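Local structure of type I polyketide synthase PikAII (Streptomyces venezuelae, 3QP9) at residues 130-135 against 172-177; 110-115 against 136-141; 495-500 against 513-518; 30-35 against 506-511; 341-346 against 382-387. The protein forms part of a modular polyketide synthase, as a C2-type ketoreductase that probably epimerizes the substituent beside the keto group of the growing chain. All blocks are in the same frame, centred on the assembly; numbering follows the deposited sequence.

Contact 1. Residues 130-135 against 172-177; sequences RGTGAT and QAMVWG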
# COMPACT_ATOMS: atom_id res chain seq x y z
N ARG A 130 -9.49 -10.69 8.00
CA ARG A 130 -9.86 -10.45 9.41
C ARG A 130 -8.70 -9.79 10.13
O ARG A 130 -8.88 -8.91 10.97
CB ARG A 130 -10.24 -11.76 10.06
CG ARG A 130 -11.65 -12.26 9.66
CD ARG A 130 -12.08 -13.47 10.54
NE ARG A 130 -13.02 -14.39 9.86
CZ ARG A 130 -13.89 -15.21 10.46
NH1 ARG A 130 -14.69 -15.99 9.74
NH2 ARG A 130 -13.97 -15.25 11.78
N GLY A 131 -7.49 -10.23 9.77
CA GLY A 131 -6.24 -9.60 10.26
C GLY A 131 -6.09 -8.11 9.98
O GLY A 131 -5.53 -7.41 10.81
N THR A 132 -6.58 -7.65 8.83
CA THR A 132 -6.62 -6.22 8.51
C THR A 132 -7.48 -5.42 9.54
O THR A 132 -7.03 -4.37 10.08
CB THR A 132 -7.17 -5.96 7.09
OG1 THR A 132 -6.71 -6.98 6.16
CG2 THR A 132 -6.71 -4.60 6.56
N GLY A 133 -8.72 -5.88 9.73
CA GLY A 133 -9.68 -5.28 10.71
C GLY A 133 -9.13 -5.36 12.11
O GLY A 133 -9.06 -4.36 12.80
N ALA A 134 -8.74 -6.57 12.52
CA ALA A 134 -8.19 -6.85 13.87
C ALA A 134 -7.00 -5.95 14.22
O ALA A 134 -6.92 -5.44 15.33
CB ALA A 134 -7.81 -8.28 13.99
N THR A 135 -6.08 -5.73 13.28
CA THR A 135 -4.94 -4.84 13.53
C THR A 135 -5.39 -3.42 13.81
O THR A 135 -4.87 -2.72 14.74
CB THR A 135 -4.05 -4.76 12.29
OG1 THR A 135 -3.51 -6.07 12.04
CG2 THR A 135 -2.91 -3.72 12.54
N GLN A 172 -1.20 -8.64 3.48
CA GLN A 172 -0.47 -8.14 4.69
C GLN A 172 0.22 -6.79 4.44
O GLN A 172 0.47 -6.05 5.37
CB GLN A 172 0.51 -9.21 5.21
CG GLN A 172 -0.21 -10.43 5.84
CD GLN A 172 0.71 -11.38 6.48
OE1 GLN A 172 1.61 -10.96 7.22
NE2 GLN A 172 0.48 -12.73 6.28
N ALA A 173 0.59 -6.48 3.18
CA ALA A 173 1.12 -5.11 2.89
C ALA A 173 0.12 -4.05 3.30
O ALA A 173 0.54 -2.93 3.47
CB ALA A 173 1.48 -4.92 1.37
N MET A 174 -1.20 -4.37 3.43
CA MET A 174 -2.21 -3.31 3.85
C MET A 174 -1.99 -2.90 5.28
O MET A 174 -2.24 -1.76 5.66
CB MET A 174 -3.67 -3.76 3.69
CG MET A 174 -3.94 -4.19 2.26
SD MET A 174 -5.65 -4.23 1.78
CE MET A 174 -6.09 -5.75 2.64
N VAL A 175 -1.47 -3.81 6.10
CA VAL A 175 -1.07 -3.40 7.43
C VAL A 175 0.11 -2.43 7.43
O VAL A 175 0.18 -1.49 8.24
CB VAL A 175 -0.77 -4.62 8.26
CG1 VAL A 175 0.01 -4.22 9.52
CG2 VAL A 175 -2.08 -5.31 8.54
N TRP A 176 1.03 -2.61 6.51
CA TRP A 176 2.15 -1.65 6.36
C TRP A 176 1.59 -0.31 5.96
O TRP A 176 2.03 0.75 6.45
CB TRP A 176 3.21 -2.11 5.29
CG TRP A 176 4.16 -3.18 5.87
CD1 TRP A 176 3.81 -4.47 6.25
CD2 TRP A 176 5.53 -3.04 6.23
NE1 TRP A 176 4.87 -5.12 6.74
CE2 TRP A 176 5.94 -4.28 6.76
CE3 TRP A 176 6.48 -1.98 6.15
CZ2 TRP A 176 7.24 -4.53 7.22
CZ3 TRP A 176 7.75 -2.24 6.55
CH2 TRP A 176 8.15 -3.50 7.10
N GLY A 177 0.65 -0.30 5.03
CA GLY A 177 0.15 1.02 4.59
C GLY A 177 -0.51 1.76 5.74
O GLY A 177 -0.28 2.97 5.97
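Two buried helices, 130-144 and 170-185, pack side by side, with T132 against M174 and T135 against V175. The compact threonines and V175 suit such close neighbours: the CA atoms of T132 and V175 lie 6.3 Å apart. M174, long and flexible, reaches T132 from its own helix with its terminal methyl. Its CE sits 3.8 Å from OG1 of T132 and also touches CG2 there, so it rests against both branches. A bend at chi3 (-76°) turns that methyl to the threonine instead of letting the chain run straight on. The next residue, V175, offers CG2, the branch lying beside its backbone N, and this methyl meets OG1 of T135, almost a turn beyond T132, at 3.9 Å. Neither threonine is wasted as a polar residue in an apolar seam. OG1 of T135 bonds back to O of G131 at 2.7 Å, and that carbonyl also takes the helical bond from N of T135, while OG1 of T132 accepts from N of T129 just ahead of the helix. Past the seam, M174 continues onto A417 and F421 of helix 413-426, and V175 lies over C153 of strand 151-156 and L193 of strand 190-196.

Contact 2. Residues 110-115 against 136-141; sequences VLSLLA and LTLVQA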
# COMPACT_ATOMS: atom_id res chain seq x y z
N VAL A 110 4.52 -4.38 22.72
CA VAL A 110 3.41 -5.14 22.18
C VAL A 110 3.74 -5.54 20.73
O VAL A 110 4.08 -4.67 19.91
CB VAL A 110 2.11 -4.30 22.13
CG1 VAL A 110 0.87 -5.14 21.62
CG2 VAL A 110 1.78 -3.70 23.56
N LEU A 111 3.62 -6.84 20.46
CA LEU A 111 3.97 -7.51 19.22
C LEU A 111 2.70 -8.08 18.70
O LEU A 111 2.18 -9.03 19.27
CB LEU A 111 4.92 -8.68 19.46
CG LEU A 111 5.49 -9.22 18.13
CD1 LEU A 111 6.16 -8.12 17.36
CD2 LEU A 111 6.46 -10.34 18.44
N SER A 112 2.18 -7.50 17.64
CA SER A 112 0.94 -8.04 17.04
C SER A 112 1.23 -9.08 15.99
O SER A 112 1.94 -8.77 14.98
CB SER A 112 0.18 -6.93 16.41
OG SER A 112 -0.97 -7.44 15.77
N LEU A 113 0.73 -10.31 16.17
CA LEU A 113 0.77 -11.26 15.03
C LEU A 113 -0.57 -11.25 14.25
O LEU A 113 -0.85 -12.21 13.52
CB LEU A 113 1.14 -12.70 15.51
CG LEU A 113 2.41 -12.82 16.38
CD1 LEU A 113 2.76 -14.31 16.67
CD2 LEU A 113 3.66 -12.16 15.73
N LEU A 114 -1.41 -10.23 14.45
CA LEU A 114 -2.80 -10.27 13.90
C LEU A 114 -2.87 -10.31 12.38
O LEU A 114 -3.81 -10.84 11.82
CB LEU A 114 -3.69 -9.10 14.39
CG LEU A 114 -3.99 -9.09 15.91
CD1 LEU A 114 -4.71 -7.81 16.30
CD2 LEU A 114 -4.87 -10.37 16.29
N ALA A 115 -1.85 -9.75 11.73
CA ALA A 115 -1.84 -9.72 10.25
C ALA A 115 -1.80 -11.13 9.64
O ALA A 115 -2.21 -11.32 8.48
CB ALA A 115 -0.65 -8.83 9.78
N LEU A 136 -6.35 -2.97 13.01
CA LEU A 136 -6.91 -1.61 13.27
C LEU A 136 -7.52 -1.56 14.68
O LEU A 136 -7.33 -0.60 15.50
CB LEU A 136 -7.98 -1.23 12.23
CG LEU A 136 -8.76 0.06 12.65
CD1 LEU A 136 -7.90 1.28 12.80
CD2 LEU A 136 -10.01 0.39 11.80
N THR A 137 -8.22 -2.64 15.00
CA THR A 137 -8.92 -2.69 16.29
C THR A 137 -7.95 -2.64 17.45
O THR A 137 -8.21 -2.02 18.51
CB THR A 137 -9.82 -3.94 16.30
OG1 THR A 137 -10.78 -3.73 15.26
CG2 THR A 137 -10.59 -4.10 17.66
N LEU A 138 -6.81 -3.28 17.24
CA LEU A 138 -5.77 -3.32 18.26
C LEU A 138 -5.13 -1.96 18.51
O LEU A 138 -4.88 -1.63 19.65
CB LEU A 138 -4.73 -4.40 17.95
CG LEU A 138 -3.53 -4.47 18.90
CD1 LEU A 138 -3.98 -4.99 20.26
CD2 LEU A 138 -2.46 -5.31 18.34
N VAL A 139 -4.94 -1.16 17.46
CA VAL A 139 -4.32 0.17 17.55
C VAL A 139 -5.25 1.06 18.41
O VAL A 139 -4.79 1.98 19.14
CB VAL A 139 -4.25 0.81 16.18
CG1 VAL A 139 -3.92 2.30 16.29
CG2 VAL A 139 -3.22 0.10 15.31
N GLN A 140 -6.53 0.83 18.25
CA GLN A 140 -7.53 1.66 18.92
C GLN A 140 -7.64 1.25 20.38
O GLN A 140 -7.63 2.10 21.27
CB GLN A 140 -8.89 1.43 18.26
CG GLN A 140 -9.14 2.24 17.03
CD GLN A 140 -10.33 1.79 16.23
OE1 GLN A 140 -10.93 0.70 16.43
NE2 GLN A 140 -10.72 2.64 15.32
N ALA A 141 -7.71 -0.07 20.59
CA ALA A 141 -7.95 -0.70 21.89
C ALA A 141 -6.76 -0.55 22.85
O ALA A 141 -6.96 -0.40 24.06
CB ALA A 141 -8.32 -2.12 21.71
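S112 and L114 meet L138 within a beta-alpha-beta unit made of strand 109-112, helix 130-144 and strand 151-156. L138 carries the whole helical side of the contact. Its CG stands anti to the backbone N (chi1 176°), which sends the side chain out from the helix so that CD2 ends 3.6 Å from CB of S112 and 3.7 Å from its OG. L114, just past the end of the strand, comes in over the root of the same leucine: CD1 of L114 lies 3.8 Å from CB of L138 and 3.9 Å from CD2. L138 is thus held at both its base and its tip by two residues of one turn. Serine suits position 112 because it is small enough to let the leucine methyl come close and can still do polar work. With chi1 at 177°, its OG points along the onward chain and accepts from N of L114 at 3.1 Å, nearly straight at 162°. This is an ST turn; it steers the chain out of the strand and helps set the position from which L114 reaches the helix. L114 also packs on V55 and P57, on strand 51-57 and at its end, while V110 touches L142 farther along the helix. Strand, covering helix and next parallel strand form the beta-alpha-beta unit that recurs in Rossmann-like folds.

Contact 3. Residues 495-500 against 513-518; sequences SFAPGF and PEARRA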
# COMPACT_ATOMS: atom_id res chain seq x y z
N SER A 495 10.34 21.70 2.38
CA SER A 495 9.09 21.89 3.15
C SER A 495 8.55 20.57 3.61
O SER A 495 8.10 20.44 4.73
CB SER A 495 8.02 22.60 2.35
OG SER A 495 8.53 23.89 2.03
N PHE A 496 8.67 19.56 2.75
CA PHE A 496 8.09 18.28 3.09
C PHE A 496 8.76 17.54 4.24
O PHE A 496 8.07 17.01 5.09
CB PHE A 496 7.99 17.38 1.85
CG PHE A 496 7.19 16.09 2.10
CD1 PHE A 496 5.86 15.98 1.72
CD2 PHE A 496 7.82 14.98 2.73
CE1 PHE A 496 5.15 14.77 2.00
CE2 PHE A 496 7.17 13.79 3.03
CZ PHE A 496 5.82 13.65 2.64
N ALA A 497 10.08 17.39 4.20
CA ALA A 497 10.80 16.58 5.18
C ALA A 497 10.65 17.16 6.60
O ALA A 497 10.39 16.39 7.51
CB ALA A 497 12.29 16.40 4.78
N PRO A 498 10.75 18.49 6.80
CA PRO A 498 10.43 18.95 8.21
C PRO A 498 8.95 18.69 8.58
O PRO A 498 8.69 18.23 9.72
CB PRO A 498 10.84 20.45 8.24
CG PRO A 498 11.89 20.59 7.05
CD PRO A 498 11.33 19.55 5.98
N GLY A 499 8.02 18.96 7.65
CA GLY A 499 6.57 18.77 7.95
C GLY A 499 6.26 17.28 8.25
O GLY A 499 5.46 16.98 9.14
N PHE A 500 6.92 16.37 7.53
CA PHE A 500 6.72 14.91 7.73
C PHE A 500 7.30 14.42 9.09
O PHE A 500 6.89 13.40 9.60
CB PHE A 500 7.42 14.17 6.56
CG PHE A 500 7.11 12.67 6.50
CD1 PHE A 500 5.82 12.23 6.24
CD2 PHE A 500 8.11 11.73 6.67
CE1 PHE A 500 5.52 10.86 6.19
CE2 PHE A 500 7.82 10.35 6.58
CZ PHE A 500 6.52 9.94 6.37
N PRO A 513 18.94 13.08 -0.71
CA PRO A 513 19.65 14.36 -0.39
C PRO A 513 18.84 15.63 -0.04
O PRO A 513 19.10 16.22 0.99
CB PRO A 513 20.54 14.59 -1.60
CG PRO A 513 20.94 13.13 -1.97
CD PRO A 513 19.66 12.27 -1.73
N GLU A 514 17.90 16.04 -0.89
CA GLU A 514 17.13 17.26 -0.64
C GLU A 514 16.32 17.11 0.66
O GLU A 514 16.00 18.10 1.34
CB GLU A 514 16.19 17.57 -1.81
CG GLU A 514 16.80 17.68 -3.21
CD GLU A 514 17.42 16.42 -3.90
OE1 GLU A 514 18.21 16.69 -4.84
OE2 GLU A 514 17.15 15.20 -3.63
N ALA A 515 15.92 15.88 1.00
CA ALA A 515 15.16 15.74 2.22
C ALA A 515 16.07 15.65 3.44
O ALA A 515 15.87 16.37 4.42
CB ALA A 515 14.21 14.50 2.13
N ARG A 516 17.13 14.84 3.36
CA ARG A 516 18.06 14.65 4.51
C ARG A 516 18.74 15.98 4.86
O ARG A 516 18.97 16.29 6.04
CB ARG A 516 19.13 13.58 4.16
CG ARG A 516 20.16 13.41 5.20
CD ARG A 516 19.61 12.95 6.60
NE ARG A 516 20.66 12.76 7.64
CZ ARG A 516 21.20 13.79 8.32
NH1 ARG A 516 20.81 15.07 8.06
NH2 ARG A 516 22.13 13.58 9.25
N ARG A 517 18.99 16.82 3.87
CA ARG A 517 19.70 18.09 4.20
C ARG A 517 18.78 19.07 4.95
O ARG A 517 19.24 20.08 5.52
CB ARG A 517 20.28 18.73 2.94
CG ARG A 517 21.51 17.92 2.47
CD ARG A 517 21.77 18.18 1.03
NE ARG A 517 22.67 17.16 0.41
CZ ARG A 517 22.97 17.22 -0.86
NH1 ARG A 517 22.42 18.22 -1.61
NH2 ARG A 517 23.79 16.33 -1.39
N ALA A 518 17.48 18.80 4.89
CA ALA A 518 16.46 19.62 5.61
C ALA A 518 16.20 19.06 6.99
O ALA A 518 15.36 19.58 7.79
CB ALA A 518 15.18 19.65 4.81
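The backbones of A497 and A515 come near each other, with CA atoms 5.3 Å apart, where helix 493-501 meets the short helix 513-516 and the residues that follow it. Helix 493-501 is kinked at P498, whose N has no hydrogen to give to the turn before. Alanine on both sides makes the approach possible. CB of A497 points at the other segment and lies 3.8 Å from CB of A515 and 3.6 Å from the carbonyl O of that same residue, so a methyl rests on the backbone as well as on its counterpart. O of A515 itself is engaged by N of A518 at 3.0 Å, a bond that curls the chain round and brings the methyl of A518 back to the contact. There CB of A518 stands 4.0 Å from CD of P498, and the proline CG comes 3.7 Å from O of A518. A ring suits this more open rim as a rigid apolar edge. L509 packs on both A497 and A515, filling in beside the pair. Small residues at the point of closest approach, as A497 and A515 are, are characteristic of helices in close contact; here they join the short helix 513-516, near the C-terminus, to helix 493-501.

Contact 4. Residues 30-35 against 506-511; sequences YRIDWK and GTLLAD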
# COMPACT_ATOMS: atom_id res chain seq x y z
N TYR A 30 10.57 8.60 -7.94
CA TYR A 30 11.13 8.06 -6.68
C TYR A 30 10.85 6.62 -6.66
O TYR A 30 9.97 6.15 -7.43
CB TYR A 30 10.50 8.72 -5.41
CG TYR A 30 10.75 10.21 -5.43
CD1 TYR A 30 9.88 11.07 -6.12
CD2 TYR A 30 11.93 10.73 -4.95
CE1 TYR A 30 10.12 12.48 -6.22
CE2 TYR A 30 12.16 12.17 -5.00
CZ TYR A 30 11.25 12.98 -5.67
OH TYR A 30 11.51 14.31 -5.73
N ARG A 31 11.54 5.88 -5.80
CA ARG A 31 11.09 4.48 -5.63
C ARG A 31 11.46 4.06 -4.28
O ARG A 31 12.32 4.70 -3.61
CB ARG A 31 11.85 3.58 -6.67
CG ARG A 31 13.44 3.71 -6.61
CD ARG A 31 14.28 2.49 -7.22
NE ARG A 31 15.49 3.03 -7.83
CZ ARG A 31 16.70 3.11 -7.30
NH1 ARG A 31 17.65 3.70 -8.01
NH2 ARG A 31 17.02 2.59 -6.14
N ILE A 32 10.98 2.89 -3.87
CA ILE A 32 11.33 2.34 -2.55
C ILE A 32 12.54 1.41 -2.59
O ILE A 32 12.59 0.52 -3.39
CB ILE A 32 10.09 1.66 -1.84
CG1 ILE A 32 9.07 2.73 -1.35
CG2 ILE A 32 10.49 0.76 -0.59
CD1 ILE A 32 9.59 3.64 -0.24
N ASP A 33 13.57 1.67 -1.79
CA ASP A 33 14.75 0.75 -1.81
C ASP A 33 14.86 0.19 -0.40
O ASP A 33 14.27 0.74 0.53
CB ASP A 33 16.02 1.53 -2.18
CG ASP A 33 16.89 0.75 -3.11
OD1 ASP A 33 17.38 1.34 -4.11
OD2 ASP A 33 17.03 -0.50 -2.90
N TRP A 34 15.54 -0.94 -0.24
CA TRP A 34 15.71 -1.60 1.06
C TRP A 34 17.17 -1.65 1.37
O TRP A 34 17.98 -2.29 0.61
CB TRP A 34 15.10 -3.02 0.94
CG TRP A 34 13.59 -2.93 0.95
CD1 TRP A 34 12.77 -2.79 -0.12
CD2 TRP A 34 12.74 -2.90 2.13
NE1 TRP A 34 11.43 -2.65 0.34
CE2 TRP A 34 11.41 -2.71 1.70
CE3 TRP A 34 13.01 -2.95 3.53
CZ2 TRP A 34 10.30 -2.64 2.59
CZ3 TRP A 34 11.93 -2.84 4.43
CH2 TRP A 34 10.57 -2.73 3.94
N LYS A 35 17.60 -0.88 2.37
CA LYS A 35 19.03 -0.70 2.64
C LYS A 35 19.50 -1.81 3.60
O LYS A 35 19.00 -1.93 4.71
CB LYS A 35 19.21 0.66 3.33
CG LYS A 35 20.55 0.92 3.92
CD LYS A 35 20.50 2.25 4.83
CE LYS A 35 21.83 3.05 4.73
NZ LYS A 35 22.14 3.60 6.11
N GLY A 506 11.90 9.72 11.88
CA GLY A 506 12.02 8.48 11.14
C GLY A 506 13.14 8.58 10.18
O GLY A 506 13.83 9.63 10.07
N THR A 507 13.31 7.52 9.44
CA THR A 507 14.53 7.40 8.62
C THR A 507 14.19 7.11 7.17
O THR A 507 15.10 6.87 6.30
CB THR A 507 15.38 6.23 9.08
OG1 THR A 507 14.55 5.04 9.12
CG2 THR A 507 16.05 6.45 10.47
N LEU A 508 12.92 7.13 6.81
CA LEU A 508 12.49 6.86 5.44
C LEU A 508 13.15 7.79 4.40
O LEU A 508 13.44 7.39 3.26
CB LEU A 508 10.94 6.99 5.34
CG LEU A 508 10.42 6.51 3.99
CD1 LEU A 508 10.62 4.94 3.59
CD2 LEU A 508 9.02 7.02 3.66
N LEU A 509 13.41 9.03 4.77
CA LEU A 509 14.00 9.99 3.82
C LEU A 509 15.52 10.19 4.07
O LEU A 509 16.08 11.14 3.58
CB LEU A 509 13.28 11.36 4.09
CG LEU A 509 11.78 11.31 4.04
CD1 LEU A 509 11.13 12.69 4.24
CD2 LEU A 509 11.38 10.68 2.60
N ALA A 510 16.18 9.29 4.80
CA ALA A 510 17.59 9.46 5.21
C ALA A 510 18.51 9.45 4.03
O ALA A 510 19.59 10.01 4.09
CB ALA A 510 17.99 8.35 6.23
N ASP A 511 18.08 8.79 2.96
CA ASP A 511 18.98 8.55 1.83
C ASP A 511 18.50 9.36 0.57
O ASP A 511 18.75 9.05 -0.59
CB ASP A 511 19.13 7.03 1.60
CG ASP A 511 19.84 6.26 2.81
OD1 ASP A 511 20.36 6.82 3.81
OD2 ASP A 511 19.84 5.03 2.72
O HOH W 1 20.36 5.57 6.08
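I32 and K35, three residues apart on strand 29-36, reach L508 and D511 of the loop 506-511 by quite different means. I32 uses only its far methyl. Its chi1 of -72°, followed by chi2 of -66°, folds CD1 back until it lies 4.2 Å from CD1 of L508, the two side chains crossing at about a right angle. K35 starts extended and then bends at chi3 (-144°) and chi4, laying its apolar stem across the carboxylate of D511: CE comes 3.5 Å from OD2 and CD 3.6 Å. The ammonium does not close a salt bridge, since NZ remains 4.3 Å from OD2. A water joins the charges instead, accepting from NZ of K35 at 2.7 Å and donating to OD1 of D511 at 2.6 Å. A long flexible lysine suits this exposed rim, and isoleucine the more sheltered part. The loop keeps its shape through a type I turn from T507 to A510. Strand 227-235 runs beside 29-36 and also holds the loop, through a backbone bond between L508 and L233 and a weak, long ion pair between D511 and R232; on the far side L509 packs against W493 and F500 of helix 493-501.

Contact 5. Residues 341-346 against 382-387; sequences HPLSAV and RLLREA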
# COMPACT_ATOMS: atom_id res chain seq x y z
N HIS A 341 -8.98 -7.23 -32.03
CA HIS A 341 -8.20 -6.26 -31.27
C HIS A 341 -7.97 -6.70 -29.78
O HIS A 341 -8.57 -6.14 -28.87
CB HIS A 341 -8.84 -4.85 -31.43
CG HIS A 341 -9.09 -4.51 -32.89
ND1 HIS A 341 -8.05 -4.29 -33.77
CD2 HIS A 341 -10.22 -4.56 -33.65
CE1 HIS A 341 -8.54 -4.13 -35.00
NE2 HIS A 341 -9.86 -4.26 -34.96
N PRO A 342 -7.11 -7.70 -29.57
CA PRO A 342 -7.16 -8.21 -28.15
C PRO A 342 -6.67 -7.19 -27.13
O PRO A 342 -5.96 -6.24 -27.48
CB PRO A 342 -6.20 -9.42 -28.17
CG PRO A 342 -5.83 -9.64 -29.59
CD PRO A 342 -6.23 -8.48 -30.45
N LEU A 343 -7.03 -7.43 -25.88
CA LEU A 343 -6.54 -6.59 -24.81
C LEU A 343 -4.97 -6.42 -24.80
O LEU A 343 -4.23 -7.39 -24.73
CB LEU A 343 -7.09 -7.20 -23.50
CG LEU A 343 -7.52 -6.38 -22.30
CD1 LEU A 343 -6.88 -6.93 -21.02
CD2 LEU A 343 -7.25 -4.94 -22.49
N SER A 344 -4.50 -5.18 -24.89
CA SER A 344 -3.09 -4.79 -24.95
C SER A 344 -2.64 -4.17 -23.60
O SER A 344 -1.50 -4.35 -23.16
CB SER A 344 -2.90 -3.75 -26.06
OG SER A 344 -1.58 -3.39 -26.17
N ALA A 345 -3.50 -3.38 -22.96
CA ALA A 345 -3.12 -2.73 -21.74
C ALA A 345 -4.34 -2.30 -20.97
O ALA A 345 -5.38 -1.99 -21.56
CB ALA A 345 -2.15 -1.51 -21.99
N VAL A 346 -4.21 -2.25 -19.66
CA VAL A 346 -5.27 -1.76 -18.80
C VAL A 346 -4.77 -0.59 -17.91
O VAL A 346 -3.68 -0.73 -17.28
CB VAL A 346 -5.79 -2.94 -17.88
CG1 VAL A 346 -6.82 -2.42 -16.88
CG2 VAL A 346 -6.43 -3.94 -18.66
N ARG A 382 -6.36 -11.43 -11.17
CA ARG A 382 -6.76 -12.85 -11.28
C ARG A 382 -7.31 -13.30 -12.65
O ARG A 382 -6.78 -14.25 -13.26
CB ARG A 382 -7.72 -13.30 -10.17
CG ARG A 382 -8.05 -14.79 -10.30
CD ARG A 382 -8.74 -15.29 -9.03
NE ARG A 382 -10.09 -14.74 -8.81
CZ ARG A 382 -11.20 -15.16 -9.44
NH1 ARG A 382 -12.39 -14.63 -9.14
NH2 ARG A 382 -11.13 -16.11 -10.37
N LEU A 383 -8.34 -12.64 -13.16
CA LEU A 383 -8.90 -13.05 -14.49
C LEU A 383 -7.92 -12.94 -15.66
O LEU A 383 -7.97 -13.77 -16.60
CB LEU A 383 -10.18 -12.26 -14.79
CG LEU A 383 -11.19 -12.35 -13.64
CD1 LEU A 383 -12.20 -11.20 -13.76
CD2 LEU A 383 -11.87 -13.74 -13.62
N LEU A 384 -7.04 -11.93 -15.62
CA LEU A 384 -6.00 -11.77 -16.65
C LEU A 384 -4.92 -12.82 -16.52
O LEU A 384 -4.31 -13.21 -17.53
CB LEU A 384 -5.34 -10.39 -16.60
CG LEU A 384 -6.19 -9.16 -16.98
CD1 LEU A 384 -5.40 -7.87 -17.01
CD2 LEU A 384 -6.96 -9.37 -18.31
N ARG A 385 -4.65 -13.23 -15.28
CA ARG A 385 -3.71 -14.31 -14.98
C ARG A 385 -4.32 -15.57 -15.58
O ARG A 385 -3.66 -16.28 -16.34
CB ARG A 385 -3.50 -14.41 -13.44
CG ARG A 385 -2.00 -14.33 -12.95
CD ARG A 385 -1.73 -13.88 -11.46
NE ARG A 385 -2.87 -13.97 -10.53
CZ ARG A 385 -3.47 -15.09 -10.08
NH1 ARG A 385 -3.08 -16.31 -10.48
NH2 ARG A 385 -4.49 -14.98 -9.22
N GLU A 386 -5.60 -15.80 -15.28
CA GLU A 386 -6.33 -17.02 -15.67
C GLU A 386 -6.52 -17.14 -17.21
O GLU A 386 -6.66 -18.24 -17.75
CB GLU A 386 -7.64 -17.16 -14.83
CG GLU A 386 -7.42 -17.96 -13.48
CD GLU A 386 -8.47 -17.78 -12.32
OE1 GLU A 386 -8.12 -18.01 -11.11
OE2 GLU A 386 -9.64 -17.45 -12.61
N ALA A 387 -6.46 -16.01 -17.92
CA ALA A 387 -6.51 -16.01 -19.36
C ALA A 387 -5.11 -16.22 -19.98
O ALA A 387 -4.94 -16.06 -21.17
CB ALA A 387 -7.17 -14.71 -19.91
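The meeting of L343 and V346 with L384 involves no flat group; those of the two segments lie well away from it. On the helix, the guanidinium of R382 has the carboxylate carbon of E386 at its edge and in its plane, and on the strand side the ring of H341 stacks on H278. The R382 pair is a salt bridge one turn apart, NH2 to OE2 at 3.0 Å, though as a hydrogen bond it is weak. The contact itself is wholly apolar. L384 spreads its two methyls over two residues, as a branched side chain can. CD2 touches CD1 of L343 at 3.6 Å, the side chains crossing at about a right angle, and CD1 lies 4.4 Å from CG2 of V346. L343 and V346 would not normally face the same way, being three apart in a strand; the backbone of S344, with psi at -38°, departs from strand geometry and lets both point at the helix. L343 and L384 share a further neighbour, L334 of helix 327-335, and V346 leans on L397. Helix 363-386 connects the adjacent parallel strands 343-348 and 396-402 and covers the first, the beta-alpha-beta crossover of the Rossmann fold in ketoreductase domains.

Contacts 1, 2 and 5 are buried, contacts 3 and 4 only partly so. Contacts 2 and 5 meet mainly through aliphatic side chains, while contact 1 sets threonine hydroxyls, bonded within their helix or to its start, against methyls. Contacts 1 and 2 share helix 130-144 and touch, L114 packing on A134 and T135, so that one helix faces a strand and a second helix. Contact 5 repeats the helix-on-strand theme of contact 2 in the ketoreductase domain, about 38 Å away between centres. Contacts 3 and 4 are also neighbours, joined through L509. Their chemistry differs: alanines and a proline bring backbones close in contact 3, while contact 4 alone adds opposite charges and a bridging water.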